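Local atomic coordinates of RavA (PDB entry 6WO6), a protein that is a mainly helical Legionella pneumophila effector of unknown activity, linked to cell invasion and probably acting in host cells. Residues L48-C52 against A84-K88; F60-I64 against L81-Y85; R90-L94 against M105-F111; V234-K238 against V251-F255; A288-P292 against I324-H329. The protein carries 2 engineered substitutions. All coordinates share one frame; numbering follows the deposited sequence.

Helix 38-51 leads through helix 54-66 into helix 77-92, and interaction 1 closes that span by joining the first and third of these helices. Interaction 2 lies within the same span: it joins the second and third, shares Ala-84 and Tyr-85 with interaction 1, and touches it directly, Leu-48 packing on Leu-81 and Phe-60. Interaction 3 follows in series, tying the end of helix 77-92 to helix 102-107 and the turn after it. Interactions 4 and 5 lie across the chain's centre, interaction 4 about 40 Å from interaction 3 between centres. Interaction 4 closes a short hairpin, and interaction 5 a longer C-terminal loop; they meet where Leu-290 packs on Ala-254. None of the loops cross.

Interaction 1. Residues L48-C52 against A84-K88; sequences LVLEC and AYQVK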
# COMPACT_ATOMS: atom_id res chain seq x y z
N LEU A 48 3.36 29.94 9.46
CA LEU A 48 4.63 29.76 10.14
C LEU A 48 4.95 28.29 10.35
O LEU A 48 6.10 27.86 10.17
CB LEU A 48 4.57 30.52 11.48
CG LEU A 48 5.74 30.62 12.46
CD1 LEU A 48 7.02 30.92 11.74
CD2 LEU A 48 5.44 31.72 13.47
N VAL A 49 3.95 27.49 10.71
CA VAL A 49 4.19 26.07 10.94
C VAL A 49 4.29 25.30 9.63
O VAL A 49 5.06 24.34 9.53
CB VAL A 49 3.09 25.51 11.87
CG1 VAL A 49 2.75 24.08 11.52
CG2 VAL A 49 3.53 25.60 13.31
N LEU A 50 3.55 25.72 8.60
CA LEU A 50 3.65 25.06 7.30
C LEU A 50 5.05 25.19 6.72
O LEU A 50 5.65 24.19 6.28
CB LEU A 50 2.62 25.64 6.33
CG LEU A 50 1.23 24.99 6.35
CD1 LEU A 50 0.21 25.92 5.71
CD2 LEU A 50 1.27 23.66 5.62
N GLU A 51 5.60 26.40 6.71
CA GLU A 51 6.89 26.62 6.07
C GLU A 51 8.06 25.97 6.81
O GLU A 51 9.15 25.89 6.25
CB GLU A 51 7.16 28.11 5.91
CG GLU A 51 6.22 28.80 4.94
CD GLU A 51 6.66 30.21 4.64
OE1 GLU A 51 6.05 30.85 3.75
OE2 GLU A 51 7.61 30.69 5.30
N CYS A 52 7.86 25.52 8.04
CA CYS A 52 8.94 24.91 8.81
C CYS A 52 9.22 23.50 8.29
O CYS A 52 8.33 22.65 8.32
CB CYS A 52 8.58 24.85 10.28
SG CYS A 52 9.74 23.93 11.29
N ALA A 84 -0.73 24.93 16.50
CA ALA A 84 -0.38 24.63 15.11
C ALA A 84 0.79 23.65 15.03
O ALA A 84 0.77 22.71 14.22
CB ALA A 84 -0.05 25.93 14.37
N TYR A 85 1.82 23.87 15.86
CA TYR A 85 2.92 22.91 15.92
C TYR A 85 2.41 21.53 16.31
O TYR A 85 2.88 20.52 15.78
CB TYR A 85 3.99 23.37 16.90
CG TYR A 85 4.98 22.27 17.26
CD1 TYR A 85 6.04 21.96 16.41
CD2 TYR A 85 4.85 21.54 18.43
CE1 TYR A 85 6.94 20.96 16.72
CE2 TYR A 85 5.74 20.53 18.75
CZ TYR A 85 6.78 20.24 17.89
OH TYR A 85 7.68 19.24 18.21
N GLN A 86 1.46 21.46 17.25
CA GLN A 86 0.90 20.18 17.66
C GLN A 86 0.24 19.48 16.48
O GLN A 86 0.45 18.28 16.25
CB GLN A 86 -0.10 20.39 18.79
CG GLN A 86 0.53 20.67 20.14
CD GLN A 86 1.18 19.44 20.74
OE1 GLN A 86 0.51 18.60 21.34
NE2 GLN A 86 2.49 19.33 20.59
N VAL A 87 -0.58 20.22 15.72
CA VAL A 87 -1.24 19.64 14.55
C VAL A 87 -0.22 19.05 13.59
O VAL A 87 -0.30 17.88 13.20
CB VAL A 87 -2.13 20.69 13.86
CG1 VAL A 87 -2.66 20.15 12.54
CG2 VAL A 87 -3.27 21.10 14.77
N LYS A 88 0.77 19.86 13.20
CA LYS A 88 1.73 19.39 12.20
C LYS A 88 2.58 18.24 12.73
O LYS A 88 2.86 17.28 12.00
CB LYS A 88 2.62 20.54 11.72
CG LYS A 88 3.70 20.08 10.75
CD LYS A 88 3.98 21.11 9.67
CE LYS A 88 5.14 20.67 8.78
NZ LYS A 88 5.44 21.66 7.71
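This is a buried helix-to-helix contact in the N-terminal half of the chain, in which Lys-88 of helix 77-92 lies alongside Val-49 and sends its amine to the C-terminal end of helix 38-51. The backbones are near each other, the CA atoms of Val-49 and Tyr-85 being 6.0 Å apart. Val-49 fits its two methyl branches against different parts of the partner helix: CG1 lies 3.5 Å from Lys-88 CB, while CG2 is 3.7 Å from Ala-84 CB and also rests on the backbone at Tyr-85. The lysine runs past the valine, the two chains pointing opposite ways. With CG placed anti to its own backbone nitrogen (chi1 176°) and one bend at chi2, its chain carries NZ beyond the valine methyls to carbonyls in the last helical turn and just beyond it. This is C-terminal capping by a side chain, and the evidence is two hydrogen bonds. NZ donates to Val-49 O at 3.3 Å, in the carbonyl plane on a lone pair, and to Cys-52 O at 3.1 Å, tilted 21° from that carbonyl's plane. Leu-50 O is a third oxygen nearby, 2.9 Å from Lys-88 NZ. The buried positive charge would probably be eased by the two bonded carbonyls and by the helix C-terminus. Helix 120-127 also packs here, with Val-126 against Lys-88 and Leu-122 against Ala-84 and Leu-50.

Interaction 2. Residues F60-I64 against L81-Y85; sequences FAHAI and LFQAY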
# COMPACT_ATOMS: atom_id res chain seq x y z
N PHE A 60 12.43 23.79 16.13
CA PHE A 60 11.37 24.79 16.25
C PHE A 60 10.60 24.62 17.55
O PHE A 60 10.25 25.60 18.21
CB PHE A 60 10.43 24.70 15.05
CG PHE A 60 9.49 25.87 14.93
CD1 PHE A 60 9.88 27.12 15.37
CD2 PHE A 60 8.23 25.71 14.38
CE1 PHE A 60 9.02 28.21 15.26
CE2 PHE A 60 7.37 26.79 14.27
CZ PHE A 60 7.76 28.04 14.71
N ALA A 61 10.34 23.36 17.95
CA ALA A 61 9.65 23.11 19.20
C ALA A 61 10.31 23.87 20.35
O ALA A 61 9.67 24.69 21.01
CB ALA A 61 9.62 21.61 19.49
N HIS A 62 11.61 23.64 20.54
CA HIS A 62 12.31 24.31 21.64
C HIS A 62 12.21 25.82 21.50
O HIS A 62 12.07 26.54 22.49
CB HIS A 62 13.77 23.85 21.69
CG HIS A 62 13.93 22.41 22.03
ND1 HIS A 62 13.02 21.72 22.80
CD2 HIS A 62 14.90 21.51 21.71
CE1 HIS A 62 13.41 20.47 22.94
NE2 HIS A 62 14.55 20.32 22.28
N ALA A 63 12.25 26.32 20.26
CA ALA A 63 12.09 27.75 20.03
C ALA A 63 10.79 28.26 20.65
O ALA A 63 10.79 29.23 21.41
CB ALA A 63 12.15 28.06 18.54
N ILE A 64 9.68 27.58 20.35
CA ILE A 64 8.39 27.98 20.92
C ILE A 64 8.44 27.94 22.44
O ILE A 64 7.83 28.78 23.11
CB ILE A 64 7.27 27.08 20.36
CG1 ILE A 64 7.20 27.19 18.84
CG2 ILE A 64 5.93 27.45 20.98
CD1 ILE A 64 6.18 26.26 18.21
N LEU A 81 0.36 29.35 18.07
CA LEU A 81 1.55 28.74 17.48
C LEU A 81 1.79 27.34 18.02
O LEU A 81 2.15 26.43 17.27
CB LEU A 81 2.77 29.63 17.72
CG LEU A 81 3.98 29.26 16.87
CD1 LEU A 81 3.62 29.32 15.40
CD2 LEU A 81 5.17 30.16 17.17
N PHE A 82 1.58 27.14 19.33
CA PHE A 82 1.80 25.81 19.90
C PHE A 82 0.76 24.82 19.39
O PHE A 82 1.10 23.67 19.09
CB PHE A 82 1.78 25.88 21.43
CG PHE A 82 2.26 24.62 22.08
CD1 PHE A 82 3.61 24.30 22.08
CD2 PHE A 82 1.37 23.75 22.69
CE1 PHE A 82 4.06 23.13 22.68
CE2 PHE A 82 1.81 22.59 23.29
CZ PHE A 82 3.16 22.28 23.28
N GLN A 83 -0.50 25.24 19.28
CA GLN A 83 -1.52 24.34 18.74
C GLN A 83 -1.22 23.97 17.29
O GLN A 83 -1.41 22.81 16.88
CB GLN A 83 -2.90 24.97 18.86
CG GLN A 83 -3.44 25.02 20.29
CD GLN A 83 -4.78 25.74 20.39
OE1 GLN A 83 -5.83 25.11 20.45
NE2 GLN A 83 -4.73 27.07 20.40
N ALA A 84 -0.73 24.93 16.50
CA ALA A 84 -0.38 24.63 15.11
C ALA A 84 0.79 23.65 15.03
O ALA A 84 0.77 22.71 14.22
CB ALA A 84 -0.05 25.93 14.37
N TYR A 85 1.82 23.87 15.86
CA TYR A 85 2.92 22.91 15.92
C TYR A 85 2.41 21.53 16.31
O TYR A 85 2.88 20.52 15.78
CB TYR A 85 3.99 23.37 16.90
CG TYR A 85 4.98 22.27 17.26
CD1 TYR A 85 6.04 21.96 16.41
CD2 TYR A 85 4.85 21.54 18.43
CE1 TYR A 85 6.94 20.96 16.72
CE2 TYR A 85 5.74 20.53 18.75
CZ TYR A 85 6.78 20.24 17.89
OH TYR A 85 7.68 19.24 18.21
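Helices 54-66 and 77-92 run nearly antiparallel where Ile-64 meets Leu-81, Phe-82 and Tyr-85: the short segments make an angle of 158° between their N-to-C directions, and their axes approach to 10.8 Å. The register pairs Ile-64 with Phe-82 (CA to CA 7.0 Å) and, one turn away, Ala-61 with Tyr-85. The two helices follow each other in the chain, so the pair forms an antiparallel helical hairpin. Ile-64 is its central side chain and uses every branch. CD1 touches Leu-81 CG at 4.0 Å and Tyr-85 CB at 3.9 Å, CG1 meets Leu-81 CD2, and CG2 comes to the edge of the Phe-82 ring, near its plane, with CD1 of that ring 4.1 Å away. This division follows from chi1 of -60°, which sets CG2 anti to the backbone nitrogen and puts CG1, which carries CD1, anti to the carbonyl carbon. CD1 also lies above one face of the Phe-60 ring in its own helix, while the far end of that ring, CZ, reaches Leu-81 CD2 at 4.2 Å. Ala-61 lies over one face of the Tyr-85 ring, its CA offset toward the rim and its CB 3.3 Å from the phenol OH. Leu-81 continues onto Ala-45 and Leu-48 of helix 38-51, and Tyr-17 meets the Phe-60 ring edge-to-face. The contact is almost wholly apolar; its one polar side-chain atom, Tyr-85 OH, meets a methyl carbon. Within these segments the register probably rests mainly on shape and buried apolar surface, though just beyond them Ile-64 O has a weak hydrogen bond from His-78 NE2.

Interaction 3. Residues R90-L94 against M105-F111; sequences RIISL and MILEKEF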
# COMPACT_ATOMS: atom_id res chain seq x y z
N ARG A 90 1.80 15.96 15.08
CA ARG A 90 1.02 14.73 15.18
C ARG A 90 0.68 14.16 13.81
O ARG A 90 0.59 12.94 13.66
CB ARG A 90 -0.25 14.97 15.99
CG ARG A 90 0.02 15.28 17.45
CD ARG A 90 -1.27 15.50 18.22
NE ARG A 90 -1.00 15.94 19.58
CZ ARG A 90 -1.94 16.21 20.48
NH1 ARG A 90 -3.22 16.07 20.16
NH2 ARG A 90 -1.60 16.60 21.70
N ILE A 91 0.50 15.01 12.79
CA ILE A 91 0.23 14.48 11.46
C ILE A 91 1.49 13.90 10.85
O ILE A 91 1.47 12.80 10.27
CB ILE A 91 -0.40 15.56 10.56
CG1 ILE A 91 -1.84 15.82 11.00
CG2 ILE A 91 -0.35 15.13 9.10
CD1 ILE A 91 -2.51 16.95 10.24
N ILE A 92 2.62 14.60 10.96
CA ILE A 92 3.85 14.16 10.31
C ILE A 92 4.43 12.93 11.01
O ILE A 92 5.08 12.10 10.36
CB ILE A 92 4.85 15.33 10.24
CG1 ILE A 92 4.59 16.16 8.98
CG2 ILE A 92 6.29 14.85 10.29
CD1 ILE A 92 4.56 15.34 7.70
N SER A 93 4.19 12.77 12.31
CA SER A 93 4.68 11.59 13.01
C SER A 93 4.02 10.31 12.53
O SER A 93 4.46 9.22 12.91
CB SER A 93 4.47 11.75 14.52
OG SER A 93 3.10 11.88 14.84
N LEU A 94 2.97 10.40 11.70
CA LEU A 94 2.45 9.21 11.04
C LEU A 94 3.47 8.64 10.06
O LEU A 94 3.52 7.42 9.87
CB LEU A 94 1.14 9.53 10.31
CG LEU A 94 -0.06 9.97 11.15
CD1 LEU A 94 -1.20 10.41 10.25
CD2 LEU A 94 -0.50 8.87 12.09
N MET A 105 -1.85 5.62 17.39
CA MET A 105 -2.04 7.04 17.66
C MET A 105 -3.38 7.54 17.13
O MET A 105 -4.04 8.37 17.77
CB MET A 105 -0.89 7.83 17.04
CG MET A 105 -1.20 9.29 16.74
SD MET A 105 0.27 10.19 16.22
CE MET A 105 1.15 8.92 15.32
N ILE A 106 -3.82 7.02 15.98
CA ILE A 106 -5.11 7.46 15.45
C ILE A 106 -6.27 6.88 16.26
O ILE A 106 -7.30 7.54 16.43
CB ILE A 106 -5.21 7.09 13.95
CG1 ILE A 106 -4.12 7.83 13.17
CG2 ILE A 106 -6.60 7.40 13.40
CD1 ILE A 106 -4.45 8.06 11.72
N LEU A 107 -6.11 5.68 16.81
CA LEU A 107 -7.19 5.04 17.56
C LEU A 107 -7.24 5.50 19.01
O LEU A 107 -8.33 5.61 19.58
CB LEU A 107 -7.03 3.52 17.52
CG LEU A 107 -7.24 2.83 16.17
CD1 LEU A 107 -6.99 1.34 16.29
CD2 LEU A 107 -8.64 3.11 15.66
N GLU A 108 -6.08 5.77 19.61
CA GLU A 108 -5.98 6.26 20.99
C GLU A 108 -6.57 7.65 21.18
O GLU A 108 -6.40 8.22 22.26
CB GLU A 108 -4.52 6.25 21.45
CG GLU A 108 -3.95 4.86 21.67
CD GLU A 108 -2.43 4.86 21.71
OE1 GLU A 108 -1.83 5.93 21.47
OE2 GLU A 108 -1.84 3.78 21.96
N LYS A 109 -7.23 8.17 20.14
CA LYS A 109 -7.86 9.49 20.18
C LYS A 109 -6.85 10.59 20.49
O LYS A 109 -7.18 11.60 21.11
CB LYS A 109 -9.04 9.52 21.16
CG LYS A 109 -9.90 8.26 21.13
CD LYS A 109 -11.38 8.57 21.03
CE LYS A 109 -11.80 8.83 19.59
NZ LYS A 109 -13.26 9.11 19.49
N GLU A 110 -5.60 10.38 20.07
CA GLU A 110 -4.60 11.43 20.08
C GLU A 110 -4.92 12.54 19.09
O GLU A 110 -4.21 13.55 19.06
CB GLU A 110 -3.22 10.84 19.77
CG GLU A 110 -2.17 11.07 20.84
CD GLU A 110 -1.25 9.88 21.00
OE1 GLU A 110 -1.62 8.95 21.75
OE2 GLU A 110 -0.17 9.86 20.37
N PHE A 111 -5.95 12.36 18.27
CA PHE A 111 -6.40 13.35 17.30
C PHE A 111 -7.64 14.02 17.89
O PHE A 111 -8.77 13.57 17.70
CB PHE A 111 -6.68 12.70 15.95
CG PHE A 111 -5.44 12.41 15.17
CD1 PHE A 111 -4.55 11.44 15.58
CD2 PHE A 111 -5.17 13.12 14.01
CE1 PHE A 111 -3.40 11.18 14.86
CE2 PHE A 111 -4.02 12.86 13.28
CZ PHE A 111 -3.14 11.88 13.71
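Met-105 overlaps Ser-93 and Leu-94 with the end of its chain: CE is 3.6 Å from Leu-94 CD2, and SD lies 3.6 Å from Ser-93 OG. The contact joins the end of helix 77-92 to the next helix in the chain, 102-107, and to the turn that ends it. That turn resembles a Schellman ending, since Lys-109 has positive phi (58°) and Glu-110 N makes a weak bond back to Met-105 O, from i+5 to i (6→1). The chain reversal brings Phe-111 round to the same neighbour that Met-105 meets. Met-105 reaches across because CG stands anti to the backbone nitrogen and the chain stays extended at chi2, then bends at chi3 (34°), turning CE toward the leucine. Leu-94 lies roughly perpendicular to Ile-106, with CD2 at 3.9 Å from CG1 of the isoleucine, so one methyl group serves both Met-105 and Ile-106. Its other methyl, CD1, meets Phe-111 CZ at 4.2 Å. Leu-94 CD1 and Arg-90 O both come to the CZ end of the phenylalanine ring, obliquely, and Met-105 O lies at its edge, in the ring plane. Phe-116 stacks on the same ring, and Ile-157 of helix 147-157 also packs there, while Asn-153 hydrogen-bonds to Ile-106 O; the corner is thereby joined to later helices. Arg-90, extended from CG to NE, runs past the turn, its carbon CD 3.6 Å from Glu-110 O. The guanidinium NH1 of Arg-90 lies closer still to Glu-110 O, at 2.9 Å.

Interaction 4. Residues V234-K238 against V251-F255; sequences VMKIK and VQSAF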
# COMPACT_ATOMS: atom_id res chain seq x y z
N VAL A 234 -3.68 -10.95 -17.05
CA VAL A 234 -2.32 -10.63 -17.47
C VAL A 234 -2.16 -9.14 -17.73
O VAL A 234 -1.16 -8.53 -17.34
CB VAL A 234 -1.92 -11.48 -18.69
CG1 VAL A 234 -0.55 -11.09 -19.20
CG2 VAL A 234 -1.95 -12.95 -18.34
N MET A 235 -3.15 -8.53 -18.40
CA MET A 235 -3.07 -7.10 -18.68
C MET A 235 -3.07 -6.29 -17.40
O MET A 235 -2.33 -5.31 -17.27
CB MET A 235 -4.22 -6.66 -19.59
CG MET A 235 -4.18 -7.28 -20.98
SD MET A 235 -2.64 -6.97 -21.86
CE MET A 235 -3.03 -5.43 -22.69
N LYS A 236 -3.88 -6.69 -16.41
CA LYS A 236 -3.90 -5.96 -15.15
C LYS A 236 -2.58 -6.09 -14.40
O LYS A 236 -2.06 -5.10 -13.86
CB LYS A 236 -5.07 -6.45 -14.29
CG LYS A 236 -6.40 -5.88 -14.75
CD LYS A 236 -7.60 -6.60 -14.16
CE LYS A 236 -8.89 -6.01 -14.68
NZ LYS A 236 -10.08 -6.76 -14.22
N ILE A 237 -2.00 -7.30 -14.38
CA ILE A 237 -0.70 -7.47 -13.74
C ILE A 237 0.35 -6.59 -14.41
O ILE A 237 1.09 -5.86 -13.75
CB ILE A 237 -0.28 -8.95 -13.75
CG1 ILE A 237 -1.25 -9.78 -12.90
CG2 ILE A 237 1.14 -9.11 -13.23
CD1 ILE A 237 -1.10 -11.27 -13.09
N LYS A 238 0.41 -6.64 -15.75
CA LYS A 238 1.32 -5.75 -16.46
C LYS A 238 0.97 -4.28 -16.25
O LYS A 238 1.81 -3.41 -16.48
CB LYS A 238 1.34 -6.08 -17.96
CG LYS A 238 2.40 -7.10 -18.34
CD LYS A 238 1.79 -8.34 -18.98
CE LYS A 238 1.86 -8.28 -20.50
NZ LYS A 238 3.25 -8.42 -21.01
N VAL A 251 3.12 -15.95 -13.97
CA VAL A 251 1.72 -16.14 -14.35
C VAL A 251 1.63 -16.52 -15.83
O VAL A 251 0.89 -17.44 -16.21
CB VAL A 251 0.91 -14.88 -14.03
CG1 VAL A 251 -0.44 -14.91 -14.73
CG2 VAL A 251 0.71 -14.76 -12.53
N GLN A 252 2.38 -15.82 -16.69
CA GLN A 252 2.33 -16.14 -18.11
C GLN A 252 2.88 -17.53 -18.38
O GLN A 252 2.32 -18.28 -19.20
CB GLN A 252 3.07 -15.07 -18.91
CG GLN A 252 2.43 -13.68 -18.80
CD GLN A 252 2.97 -12.69 -19.81
OE1 GLN A 252 2.52 -12.63 -20.95
NE2 GLN A 252 3.95 -11.89 -19.38
N SER A 253 3.96 -17.92 -17.69
CA SER A 253 4.51 -19.25 -17.93
C SER A 253 3.59 -20.35 -17.39
O SER A 253 3.53 -21.43 -17.98
CB SER A 253 5.90 -19.37 -17.30
OG SER A 253 5.83 -19.94 -16.01
N ALA A 254 2.86 -20.08 -16.31
CA ALA A 254 1.92 -21.08 -15.80
C ALA A 254 0.74 -21.25 -16.75
O ALA A 254 0.29 -22.38 -16.99
CB ALA A 254 1.44 -20.69 -14.40
N PHE A 255 0.22 -20.14 -17.29
CA PHE A 255 -0.80 -20.26 -18.33
C PHE A 255 -0.28 -21.05 -19.52
O PHE A 255 -0.99 -21.92 -20.05
CB PHE A 255 -1.26 -18.87 -18.77
CG PHE A 255 -2.17 -18.18 -17.80
CD1 PHE A 255 -3.07 -18.90 -17.03
CD2 PHE A 255 -2.12 -16.80 -17.65
CE1 PHE A 255 -3.91 -18.26 -16.14
CE2 PHE A 255 -2.96 -16.15 -16.75
CZ PHE A 255 -3.85 -16.89 -16.00
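Val-234 stands with CG1 anti to its backbone nitrogen (chi1 176°) and CG2 anti to its carbonyl carbon, a setting that directs one methyl at Gln-252 and the other at Phe-255. The matching torsion is that of Phe-255, chi1 -75°, which places CG anti to its carbonyl carbon and so puts the ring near the valine. It is the ring edge that makes the contact: Val-234 CG2 lies near the ring plane, 3.7 Å from Phe-255 CE2, and the two side chains pass alongside each other, pointing opposite ways. CG1 meets the Gln-252 chain, which extends beyond CG and runs roughly perpendicular to the valine; its amide carbon CD is 3.9 Å from CG1. Ile-237 and Val-251 meet end to end. Ile-237 CD1 faces both methyls of Val-251, 4.0 Å from each of CG1 and CG2, and Val-251 also packs on Ala-218 and Leu-221 of helix 214-224. Lys-238, bent at chi2, chi3 and chi4, folds across the end of Gln-252 with CD 4.2 Å from NE2, and its amine makes a long, weak ion pair with Glu-243. The short segments have axes 11.8 Å apart at closest approach and N-to-C directions 163° apart. Helices 230-240 and 246-265 are consecutive in the chain, so these values describe an antiparallel helical hairpin with an apolar seam of valine, isoleucine and phenylalanine, a common unit of all-helical folds.

Interaction 5. Residues A288-P292 against I324-H329; sequences AILFP and INGAAH
Ile-324, Ala-288 and Pro-292 contribute the most buried surface to this contact between residues 288-292 and the C-terminal end of helix 311-327. Ile-324 uses its CG2 branch, which lies over one face of the Phe-291 ring. The methyl is 3.7 Å from the ring centroid and 20° off the ring normal, a CH-pi contact, with CD1 the nearest ring atom at 3.5 Å. The isoleucine torsion explains the placement: at chi1 -68° CG2 stands anti to the backbone nitrogen, while CG1 is anti to the carbonyl carbon, beside that nitrogen. Phe-291 also packs on Cys-284 and on Ile-261 of helix 246-265, and Ala-288 O meets its edge in plane. Ala-288, the second large contributor, has a methyl that packs on the partner backbone. Its CB is 3.5 Å from Ile-324 O and 3.6 Å from Ala-328 N, which hydrogen-bond to each other in the last turn, and it also touches Ala-327 CB at 3.8 Å. Small side chains at both positions are consistent with the close backbones, the CA atoms of Ala-288 and Ala-328 being 5.1 Å apart. Pro-292 finishes the patch through its ring carbon CG, which packs on Ala-328 CB at 3.9 Å and lies beside the Asn-325 amide oxygen. Ala-328 is where the backbone first departs from helical angles, and its methyl is packed where the chain leaves the helix. Alanine-to-backbone and methyl-to-aromatic contacts thus dock the last helix onto residues 288-292 in the C-terminal half, a helix-end packing contact in an all-helical fold.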
# COMPACT_ATOMS: atom_id res chain seq x y z
N ALA A 288 3.06 -27.84 -10.01
CA ALA A 288 2.56 -29.21 -9.91
C ALA A 288 1.07 -29.26 -9.61
O ALA A 288 0.39 -30.22 -9.99
CB ALA A 288 3.34 -29.98 -8.85
N ILE A 289 0.54 -28.23 -8.94
CA ILE A 289 -0.87 -28.18 -8.57
C ILE A 289 -1.77 -28.33 -9.79
O ILE A 289 -2.93 -28.75 -9.66
CB ILE A 289 -1.18 -26.87 -7.81
CG1 ILE A 289 -2.55 -26.94 -7.14
CG2 ILE A 289 -1.10 -25.68 -8.75
CD1 ILE A 289 -2.90 -25.68 -6.38
N LEU A 290 -1.26 -28.03 -10.98
CA LEU A 290 -2.07 -28.13 -12.19
C LEU A 290 -2.41 -29.58 -12.54
O LEU A 290 -3.46 -29.82 -13.16
CB LEU A 290 -1.34 -27.48 -13.37
CG LEU A 290 -1.41 -25.96 -13.47
CD1 LEU A 290 -0.49 -25.46 -14.56
CD2 LEU A 290 -2.83 -25.53 -13.74
N PHE A 291 -1.57 -30.54 -12.15
CA PHE A 291 -1.63 -31.85 -12.79
C PHE A 291 -2.75 -32.77 -12.29
O PHE A 291 -3.44 -33.38 -13.12
CB PHE A 291 -0.28 -32.55 -12.67
CG PHE A 291 0.75 -32.02 -13.61
CD1 PHE A 291 1.46 -30.86 -13.31
CD2 PHE A 291 1.00 -32.65 -14.82
CE1 PHE A 291 2.40 -30.36 -14.18
CE2 PHE A 291 1.94 -32.15 -15.70
CZ PHE A 291 2.64 -31.01 -15.38
N PRO A 292 -2.97 -32.94 -10.98
CA PRO A 292 -4.04 -33.86 -10.54
C PRO A 292 -5.41 -33.52 -11.10
O PRO A 292 -6.16 -34.43 -11.48
CB PRO A 292 -4.00 -33.74 -9.02
CG PRO A 292 -2.60 -33.35 -8.71
CD PRO A 292 -2.21 -32.41 -9.82
N ILE A 324 6.00 -35.55 -10.17
CA ILE A 324 5.22 -34.33 -10.28
C ILE A 324 3.98 -34.41 -9.40
O ILE A 324 3.61 -33.43 -8.73
CB ILE A 324 4.84 -34.07 -11.75
CG1 ILE A 324 6.09 -33.71 -12.56
CG2 ILE A 324 3.81 -32.96 -11.85
CD1 ILE A 324 5.91 -33.89 -14.05
N ASN A 325 3.32 -35.57 -9.37
CA ASN A 325 2.15 -35.73 -8.51
C ASN A 325 2.54 -35.66 -7.04
O ASN A 325 1.77 -35.15 -6.21
CB ASN A 325 1.46 -37.06 -8.82
CG ASN A 325 -0.04 -36.90 -8.97
OD1 ASN A 325 -0.53 -36.59 -10.06
ND2 ASN A 325 -0.77 -37.10 -7.88
N GLY A 326 3.73 -36.16 -6.69
CA GLY A 326 4.21 -36.02 -5.32
C GLY A 326 4.51 -34.59 -4.93
O GLY A 326 4.35 -34.21 -3.77
N ALA A 327 4.97 -33.78 -5.89
CA ALA A 327 5.19 -32.36 -5.61
C ALA A 327 3.88 -31.64 -5.37
O ALA A 327 3.84 -30.66 -4.61
CB ALA A 327 5.95 -31.71 -6.76
N ALA A 328 2.80 -32.09 -6.00
CA ALA A 328 1.47 -31.65 -5.61
C ALA A 328 1.12 -32.22 -4.24
O ALA A 328 1.87 -33.02 -3.66
CB ALA A 328 0.44 -32.05 -6.67
N HIS A 329 -0.04 -31.83 -3.71
CA HIS A 329 -0.40 -32.12 -2.32
C HIS A 329 0.68 -31.59 -1.38
O HIS A 329 1.05 -32.23 -0.40
CB HIS A 329 -0.64 -33.62 -2.09
CG HIS A 329 -1.33 -34.30 -3.23
ND1 HIS A 329 -0.67 -35.17 -4.08
CD2 HIS A 329 -2.61 -34.26 -3.66
CE1 HIS A 329 -1.52 -35.62 -4.98
NE2 HIS A 329 -2.70 -35.09 -4.75